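Local coordinates for enoyl-CoA hydratase subunit I (Geobacillus kaustophilus, PDB 2PBP), which probably catalyses the reversible addition of water to the double bond of enoyl-CoA thioesters, at residues 123-128 / 181-186; 17-22 / 56-61; 237-242 / 253-258. All coordinates share one frame; numbering follows the deposited sequence.

In the fold
The contacts follow one another along the chain in the order interaction 2, interaction 1, interaction 3. Interactions 2 and 1 belong to the six-stranded mixed sheet of the crotonase-like fold. Interaction 2 lies where strands 15-20 and 52-57 end; interaction 1 lies where strands 119-123 and 179-181 end. Their centres are about 13 Å apart and their atoms do not touch. Interaction 3 is remote, its centre about 35 Å from that of interaction 1 and about 34 Å from that of interaction 2. It joins the start of helix 238-248 to the C-terminal tail, and the second subunit packs against it. Two contacts thus lie at strand ends of one sheet; the third fixes the chain end beside the subunit boundary.

Interaction 1: residues 123-128 / 181-186; sequences SSAAEF and VSPELL
S123 lies beside the start of 181-186, its CA 4.9 Å from the CA of P183, where the parallel neighbours 119-123 and 179-181 of the crotonase-like sheet come to an end. The CA of S123 sits 3.1 Å from the O of V181, a CA-H...O contact. S123 to A126 form a type I beta turn, and after V181 the chain leads through P183 into helix 186-198.

The side chain of S123 carries much of the contact. Its OG stands anti to the backbone N (chi1 158°) and meets the proline ring, with OG 3.2 Å from CG of P183. The same oxygen accepts a nearly straight hydrogen bond from the backbone N of A125, N to OG 2.8 Å, which makes an ST turn. An alanine in place of S123 would probably leave the A125 N-H without this acceptor and open a small gap against the P183 ring. The CB of S123 meets the branch CD2 of L186 at 3.9 Å. L186 also packs on V121 of strand 119-123.

P183 is touched by three residues in a row. S124 brings its CB to the CD of P183. A125 adds an apolar contact, its CB lying 4.1 Å from CG of P183.

Interaction 2: residues 17-22 / 56-61; sequences IIELAR and TGRGRA
E19 and L20 pair in parallel with T56 and G57 in a beta-alpha-beta unit made of strand 15-20, helix 31-46 and strand 52-57. The backbone bonds form a short ladder. The N of T56 donates to the O of I18 (3.1 Å), and the N of L20 donates to the O of T56 (2.9 Å). Past the strand end, the N of R58 donates to the O of L20 at 3.0 Å.

E19 and T56 share one face of the sheet. The OG1 of T56 is hydrogen-bonded to the O of A101 in the next strand. L20 is on the other face, with its CG 3.6 Å from the O of T56, and its side chain also meets I37 of helix 31-46.

A salt bridge joins E19 to R58, and the two side chains cross at about a right angle. NE of R58 donates to OE2 of E19 at 3.1 Å. OE2 lies in the guanidinium plane, but NE stands above the carboxylate plane, and the two planes are 77° apart. A weak bond runs from NH2 of R58 to OE1 of E19. The bend of R58 at chi3 (-63°) places NE off the extended line of the chain. The CB of A21 lies over the centre of one guanidinium face, 3.6 Å above the plane. R58 is therefore held at its edge by charge and over a face by a methyl group. Neighbouring parallel strands joined through a helix are typical of a beta-alpha-beta crossover, here within the crotonase-like fold.

Interaction 3: residues 237-242 / 253-258; sequences SEDQKE and PRFQGK
D239 points its carboxylate from the first turn of helix 238-248 at the backbone of the C-terminal tail. OD1 takes a nearly straight bond from the N of Q256 at 2.8 Å. OD2 takes a more bent one from the N of G257, also 2.8 Å. Both donors approach on the syn side, a little out of the carboxylate plane. In return, the N of D239 donates to the O of K258 at 2.8 Å.

F255 presents its ring edge to the O of D239, with CE1 3.4 Å from that O. Its side chain also packs on P202, and on N134 of the second subunit. The bend of E242 at chi2 (61°) places its CD beside the tail, and OE2 accepts from the N of R254 at 2.8 Å, on the anti side. The same OE2 has a salt bridge to R251. E238 and K258 cross obliquely, with OE1 of E238 3.4 Å from CE of K258.

The carboxylates of D239 and E242 thus gather backbone N-H groups of the tail, while the N-H of D239 holds the O of K258, the last residue of the chain. Both carboxylates would probably favour the charged form.

Interaction 1: residues 123-128 / 181-186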
loop_
_atom_site.group_PDB
_atom_site.type_symbol
_atom_site.label_atom_id
_atom_site.label_comp_id
_atom_site.label_asym_id
_atom_site.label_seq_id
_atom_site.Cartn_x
_atom_site.Cartn_y
_atom_site.Cartn_z
ATOM N N SER A 123 -10.229 7.940 19.000
ATOM C CA SER A 123 -10.431 7.864 20.436
ATOM C C SER A 123 -11.265 6.616 20.682
ATOM O O SER A 123 -11.833 6.043 19.751
ATOM C CB SER A 123 -11.208 9.088 20.929
ATOM O OG SER A 123 -11.849 8.820 22.168
ATOM N N SER A 124 -11.334 6.195 21.940
ATOM C CA SER A 124 -12.138 5.041 22.300
ATOM C C SER A 124 -13.603 5.473 22.251
ATOM O O SER A 124 -14.512 4.649 22.250
ATOM C CB SER A 124 -11.775 4.562 23.709
ATOM O OG SER A 124 -10.440 4.096 23.769
ATOM N N ALA A 125 -13.819 6.784 22.213
ATOM C CA ALA A 125 -15.160 7.349 22.168
ATOM C C ALA A 125 -15.699 7.348 20.739
ATOM O O ALA A 125 -16.854 7.701 20.502
ATOM C CB ALA A 125 -15.138 8.778 22.706
ATOM N N ALA A 126 -14.858 6.944 19.791
ATOM C CA ALA A 126 -15.242 6.947 18.383
ATOM C C ALA A 126 -16.028 5.743 17.881
ATOM O O ALA A 126 -15.786 4.602 18.272
ATOM C CB ALA A 126 -13.997 7.141 17.515
ATOM N N GLU A 127 -16.971 6.029 16.992
ATOM C CA GLU A 127 -17.804 5.018 16.354
ATOM C C GLU A 127 -17.970 5.493 14.919
ATOM O O GLU A 127 -18.110 6.686 14.675
ATOM C CB GLU A 127 -19.172 4.914 17.031
ATOM C CG GLU A 127 -19.168 4.103 18.318
ATOM C CD GLU A 127 -20.570 3.732 18.769
ATOM O OE1 GLU A 127 -21.333 4.642 19.153
ATOM O OE2 GLU A 127 -20.909 2.528 18.733
ATOM N N PHE A 128 -17.945 4.558 13.979
ATOM C CA PHE A 128 -18.071 4.887 12.564
ATOM C C PHE A 128 -19.247 4.129 11.971
ATOM O O PHE A 128 -19.466 2.964 12.298
ATOM C CB PHE A 128 -16.794 4.484 11.821
ATOM C CG PHE A 128 -15.543 5.085 12.392
ATOM C CD1 PHE A 128 -15.049 6.291 11.904
ATOM C CD2 PHE A 128 -14.852 4.443 13.420
ATOM C CE1 PHE A 128 -13.886 6.851 12.426
ATOM C CE2 PHE A 128 -13.687 4.993 13.951
ATOM C CZ PHE A 128 -13.201 6.200 13.452
ATOM N N VAL A 181 -6.600 5.452 20.876
ATOM C CA VAL A 181 -6.109 5.910 22.169
ATOM C C VAL A 181 -7.262 6.442 23.004
ATOM O O VAL A 181 -8.327 6.765 22.476
ATOM C CB VAL A 181 -5.050 7.021 22.015
ATOM C CG1 VAL A 181 -3.801 6.459 21.349
ATOM C CG2 VAL A 181 -5.619 8.171 21.199
ATOM N N SER A 182 -7.049 6.526 24.311
ATOM C CA SER A 182 -8.073 7.023 25.216
ATOM C C SER A 182 -8.431 8.460 24.837
ATOM O O SER A 182 -7.595 9.205 24.329
ATOM C CB SER A 182 -7.567 6.960 26.659
ATOM O OG SER A 182 -8.612 7.222 27.578
ATOM N N PRO A 183 -9.688 8.866 25.080
ATOM C CA PRO A 183 -10.170 10.216 24.763
ATOM C C PRO A 183 -9.260 11.381 25.143
ATOM O O PRO A 183 -8.991 12.255 24.317
ATOM C CB PRO A 183 -11.511 10.276 25.490
ATOM C CG PRO A 183 -11.998 8.872 25.372
ATOM C CD PRO A 183 -10.763 8.059 25.685
ATOM N N GLU A 184 -8.783 11.399 26.382
ATOM C CA GLU A 184 -7.943 12.501 26.834
ATOM C C GLU A 184 -6.532 12.524 26.250
ATOM O O GLU A 184 -5.790 13.475 26.472
ATOM C CB GLU A 184 -7.871 12.527 28.368
ATOM C CG GLU A 184 -6.969 11.484 29.016
ATOM C CD GLU A 184 -7.422 10.058 28.780
ATOM O OE1 GLU A 184 -8.641 9.829 28.614
ATOM O OE2 GLU A 184 -6.556 9.158 28.785
ATOM N N LEU A 185 -6.170 11.490 25.495
ATOM C CA LEU A 185 -4.841 11.419 24.890
ATOM C C LEU A 185 -4.882 11.584 23.373
ATOM O O LEU A 185 -3.841 11.696 22.730
ATOM C CB LEU A 185 -4.180 10.075 25.214
ATOM C CG LEU A 185 -3.898 9.758 26.682
ATOM C CD1 LEU A 185 -3.317 8.352 26.800
ATOM C CD2 LEU A 185 -2.937 10.788 27.247
ATOM N N LEU A 186 -6.084 11.604 22.807
ATOM C CA LEU A 186 -6.248 11.715 21.358
ATOM C C LEU A 186 -5.481 12.852 20.678
ATOM O O LEU A 186 -4.668 12.606 19.783
ATOM C CB LEU A 186 -7.736 11.828 21.001
ATOM C CG LEU A 186 -8.019 12.026 19.507
ATOM C CD1 LEU A 186 -7.470 10.841 18.721
ATOM C CD2 LEU A 186 -9.507 12.180 19.281
#

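Interaction 2: residues 17-22 / 56-61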
loop_
_atom_site.group_PDB
_atom_site.type_symbol
_atom_site.label_atom_id
_atom_site.label_comp_id
_atom_site.label_asym_id
_atom_site.label_seq_id
_atom_site.Cartn_x
_atom_site.Cartn_y
_atom_site.Cartn_z
ATOM N N ILE A 17 -4.417 22.882 12.099
ATOM C CA ILE A 17 -5.544 22.195 12.717
ATOM C C ILE A 17 -6.875 22.829 12.325
ATOM O O ILE A 17 -7.038 24.048 12.382
ATOM C CB ILE A 17 -5.440 22.213 14.273
ATOM C CG1 ILE A 17 -4.090 21.647 14.723
ATOM C CG2 ILE A 17 -6.582 21.415 14.884
ATOM C CD1 ILE A 17 -3.747 20.200 14.303
ATOM N N ILE A 18 -7.821 21.993 11.919
ATOM C CA ILE A 18 -9.149 22.469 11.573
ATOM C C ILE A 18 -10.113 21.746 12.509
ATOM O O ILE A 18 -10.254 20.522 12.457
ATOM C CB ILE A 18 -9.510 22.158 10.109
ATOM C CG1 ILE A 18 -8.583 22.945 9.172
ATOM C CG2 ILE A 18 -10.964 22.514 9.852
ATOM C CD1 ILE A 18 -8.597 22.482 7.716
ATOM N N GLU A 19 -10.754 22.509 13.383
ATOM C CA GLU A 19 -11.689 21.949 14.343
ATOM C C GLU A 19 -13.120 22.300 13.966
ATOM O O GLU A 19 -13.474 23.477 13.887
ATOM C CB GLU A 19 -11.366 22.484 15.747
ATOM C CG GLU A 19 -12.423 22.194 16.800
ATOM C CD GLU A 19 -12.083 22.809 18.150
ATOM O OE1 GLU A 19 -11.425 23.872 18.170
ATOM O OE2 GLU A 19 -12.484 22.240 19.187
ATOM N N LEU A 20 -13.937 21.282 13.706
ATOM C CA LEU A 20 -15.339 21.528 13.378
ATOM C C LEU A 20 -15.898 22.139 14.657
ATOM O O LEU A 20 -15.737 21.568 15.740
ATOM C CB LEU A 20 -16.054 20.217 13.040
ATOM C CG LEU A 20 -15.366 19.363 11.967
ATOM C CD1 LEU A 20 -16.288 18.227 11.544
ATOM C CD2 LEU A 20 -15.009 20.226 10.770
ATOM N N ALA A 21 -16.548 23.292 14.534
ATOM C CA ALA A 21 -17.057 24.000 15.703
ATOM C C ALA A 21 -18.568 24.176 15.846
ATOM O O ALA A 21 -19.039 25.274 16.155
ATOM C CB ALA A 21 -16.376 25.362 15.793
ATOM N N ARG A 22 -19.327 23.106 15.628
ATOM C CA ARG A 22 -20.776 23.166 15.791
ATOM C C ARG A 22 -21.237 21.980 16.632
ATOM O O ARG A 22 -22.097 21.203 16.217
ATOM C CB ARG A 22 -21.486 23.166 14.429
ATOM C CG ARG A 22 -21.392 24.491 13.674
ATOM C CD ARG A 22 -21.995 25.650 14.478
ATOM N NE ARG A 22 -23.395 25.419 14.835
ATOM C CZ ARG A 22 -24.422 25.520 13.992
ATOM N NH1 ARG A 22 -24.224 25.858 12.726
ATOM N NH2 ARG A 22 -25.652 25.268 14.417
ATOM N N THR A 56 -10.463 17.551 13.247
ATOM C CA THR A 56 -11.049 16.996 14.453
ATOM C C THR A 56 -12.329 17.756 14.781
ATOM O O THR A 56 -12.592 18.819 14.215
ATOM C CB THR A 56 -10.063 17.069 15.642
ATOM O OG1 THR A 56 -10.493 16.171 16.671
ATOM C CG2 THR A 56 -9.999 18.481 16.207
ATOM N N GLY A 57 -13.130 17.205 15.684
ATOM C CA GLY A 57 -14.375 17.857 16.043
ATOM C C GLY A 57 -14.429 18.332 17.479
ATOM O O GLY A 57 -13.800 17.756 18.366
ATOM N N ARG A 58 -15.181 19.401 17.706
ATOM C CA ARG A 58 -15.337 19.949 19.044
ATOM C C ARG A 58 -16.507 19.229 19.705
ATOM O O ARG A 58 -17.481 18.874 19.042
ATOM C CB ARG A 58 -15.616 21.451 18.962
ATOM C CG ARG A 58 -15.731 22.153 20.306
ATOM C CD ARG A 58 -15.959 23.648 20.116
ATOM N NE ARG A 58 -14.829 24.296 19.456
ATOM C CZ ARG A 58 -14.808 25.578 19.099
ATOM N NH1 ARG A 58 -15.859 26.352 19.335
ATOM N NH2 ARG A 58 -13.735 26.088 18.511
ATOM N N GLY A 59 -16.410 19.002 21.010
ATOM C CA GLY A 59 -17.490 18.325 21.705
ATOM C C GLY A 59 -17.335 16.818 21.723
ATOM O O GLY A 59 -16.224 16.303 21.611
ATOM N N ARG A 60 -18.449 16.101 21.843
ATOM C CA ARG A 60 -18.394 14.646 21.905
ATOM C C ARG A 60 -18.413 13.940 20.552
ATOM O O ARG A 60 -18.143 12.742 20.474
ATOM C CB ARG A 60 -19.534 14.106 22.779
ATOM C CG ARG A 60 -20.870 13.906 22.070
ATOM C CD ARG A 60 -21.787 13.040 22.931
ATOM N NE ARG A 60 -22.956 12.540 22.208
ATOM C CZ ARG A 60 -24.034 13.262 21.922
ATOM N NH1 ARG A 60 -24.105 14.531 22.296
ATOM N NH2 ARG A 60 -25.046 12.710 21.266
ATOM N N ALA A 61 -18.726 14.667 19.485
ATOM C CA ALA A 61 -18.764 14.053 18.163
ATOM C C ALA A 61 -17.703 14.609 17.226
ATOM O O ALA A 61 -17.286 15.762 17.352
ATOM C CB ALA A 61 -20.139 14.243 17.540
#

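Interaction 3: residues 237-242 / 253-258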
loop_
_atom_site.group_PDB
_atom_site.type_symbol
_atom_site.label_atom_id
_atom_site.label_comp_id
_atom_site.label_asym_id
_atom_site.label_seq_id
_atom_site.Cartn_x
_atom_site.Cartn_y
_atom_site.Cartn_z
ATOM N N SER A 237 15.281 17.834 -5.930
ATOM C CA SER A 237 15.142 18.576 -4.681
ATOM C C SER A 237 16.430 18.683 -3.881
ATOM O O SER A 237 17.292 17.798 -3.925
ATOM C CB SER A 237 14.062 17.940 -3.794
ATOM O OG SER A 237 14.496 16.704 -3.243
ATOM N N GLU A 238 16.556 19.786 -3.153
ATOM C CA GLU A 238 17.716 20.000 -2.306
ATOM C C GLU A 238 17.584 19.051 -1.117
ATOM O O GLU A 238 18.584 18.592 -0.567
ATOM C CB GLU A 238 17.760 21.456 -1.831
ATOM C CG GLU A 238 18.014 22.442 -2.966
ATOM C CD GLU A 238 17.836 23.886 -2.544
ATOM O OE1 GLU A 238 18.450 24.292 -1.534
ATOM O OE2 GLU A 238 17.086 24.616 -3.228
ATOM N N ASP A 239 16.344 18.744 -0.738
ATOM C CA ASP A 239 16.101 17.839 0.384
ATOM C C ASP A 239 16.682 16.452 0.128
ATOM O O ASP A 239 17.088 15.763 1.064
ATOM C CB ASP A 239 14.599 17.717 0.676
ATOM C CG ASP A 239 14.071 18.863 1.524
ATOM O OD1 ASP A 239 14.888 19.657 2.036
ATOM O OD2 ASP A 239 12.837 18.962 1.691
ATOM N N GLN A 240 16.713 16.030 -1.132
ATOM C CA GLN A 240 17.279 14.724 -1.451
ATOM C C GLN A 240 18.777 14.761 -1.155
ATOM O O GLN A 240 19.336 13.815 -0.598
ATOM C CB GLN A 240 17.020 14.379 -2.920
ATOM C CG GLN A 240 17.839 13.215 -3.453
ATOM C CD GLN A 240 19.092 13.685 -4.160
ATOM O OE1 GLN A 240 19.026 14.527 -5.052
ATOM N NE2 GLN A 240 20.240 13.137 -3.774
ATOM N N LYS A 241 19.427 15.858 -1.526
ATOM C CA LYS A 241 20.853 16.009 -1.261
ATOM C C LYS A 241 21.101 16.043 0.249
ATOM O O LYS A 241 22.021 15.396 0.749
ATOM C CB LYS A 241 21.381 17.293 -1.902
ATOM C CG LYS A 241 21.521 17.214 -3.414
ATOM C CD LYS A 241 22.100 18.504 -3.973
ATOM C CE LYS A 241 22.507 18.350 -5.428
ATOM N NZ LYS A 241 21.364 18.000 -6.310
ATOM N N GLU A 242 20.271 16.798 0.964
ATOM C CA GLU A 242 20.380 16.924 2.420
ATOM C C GLU A 242 20.179 15.578 3.116
ATOM O O GLU A 242 20.950 15.208 4.007
ATOM C CB GLU A 242 19.350 17.945 2.925
ATOM C CG GLU A 242 19.046 17.928 4.429
ATOM C CD GLU A 242 20.247 18.232 5.311
ATOM O OE1 GLU A 242 21.286 18.707 4.798
ATOM O OE2 GLU A 242 20.141 18.001 6.533
ATOM N N PRO A 253 18.547 14.691 9.457
ATOM C CA PRO A 253 18.382 15.542 8.274
ATOM C C PRO A 253 17.504 16.739 8.640
ATOM O O PRO A 253 16.656 16.645 9.533
ATOM C CB PRO A 253 17.715 14.606 7.269
ATOM C CG PRO A 253 16.883 13.725 8.148
ATOM C CD PRO A 253 17.833 13.414 9.286
ATOM N N ARG A 254 17.716 17.861 7.961
ATOM C CA ARG A 254 16.948 19.073 8.219
ATOM C C ARG A 254 16.261 19.471 6.914
ATOM O O ARG A 254 16.745 20.326 6.176
ATOM C CB ARG A 254 17.889 20.188 8.694
ATOM C CG ARG A 254 18.745 19.801 9.903
ATOM C CD ARG A 254 17.881 19.496 11.122
ATOM N NE ARG A 254 18.665 18.989 12.248
ATOM C CZ ARG A 254 18.154 18.678 13.437
ATOM N NH1 ARG A 254 16.854 18.820 13.662
ATOM N NH2 ARG A 254 18.943 18.221 14.401
ATOM N N PHE A 255 15.129 18.836 6.633
ATOM C CA PHE A 255 14.394 19.094 5.400
ATOM C C PHE A 255 13.708 20.454 5.372
ATOM O O PHE A 255 13.147 20.900 6.373
ATOM C CB PHE A 255 13.389 17.967 5.174
ATOM C CG PHE A 255 14.030 16.603 5.101
ATOM C CD1 PHE A 255 14.933 16.302 4.086
ATOM C CD2 PHE A 255 13.751 15.634 6.059
ATOM C CE1 PHE A 255 15.553 15.049 4.024
ATOM C CE2 PHE A 255 14.365 14.378 6.008
ATOM C CZ PHE A 255 15.267 14.086 4.988
ATOM N N GLN A 256 13.750 21.104 4.210
ATOM C CA GLN A 256 13.162 22.429 4.052
ATOM C C GLN A 256 12.024 22.500 3.033
ATOM O O GLN A 256 11.484 23.573 2.779
ATOM C CB GLN A 256 14.261 23.427 3.669
ATOM C CG GLN A 256 15.405 23.474 4.680
ATOM C CD GLN A 256 16.312 24.676 4.494
ATOM O OE1 GLN A 256 15.856 25.818 4.517
ATOM N NE2 GLN A 256 17.605 24.424 4.318
ATOM N N GLY A 257 11.663 21.362 2.448
ATOM C CA GLY A 257 10.582 21.350 1.479
ATOM C C GLY A 257 10.948 21.945 0.133
ATOM O O GLY A 257 10.113 22.568 -0.522
ATOM N N LYS A 258 12.199 21.758 -0.279
ATOM C CA LYS A 258 12.677 22.263 -1.562
ATOM C C LYS A 258 13.764 21.334 -2.095
ATOM O O LYS A 258 14.118 20.378 -1.374
ATOM C CB LYS A 258 13.236 23.681 -1.405
ATOM C CG LYS A 258 14.439 23.779 -0.482
ATOM C CD LYS A 258 14.843 25.227 -0.259
ATOM C CE LYS A 258 16.036 25.340 0.676
ATOM N NZ LYS A 258 16.358 26.764 0.980
#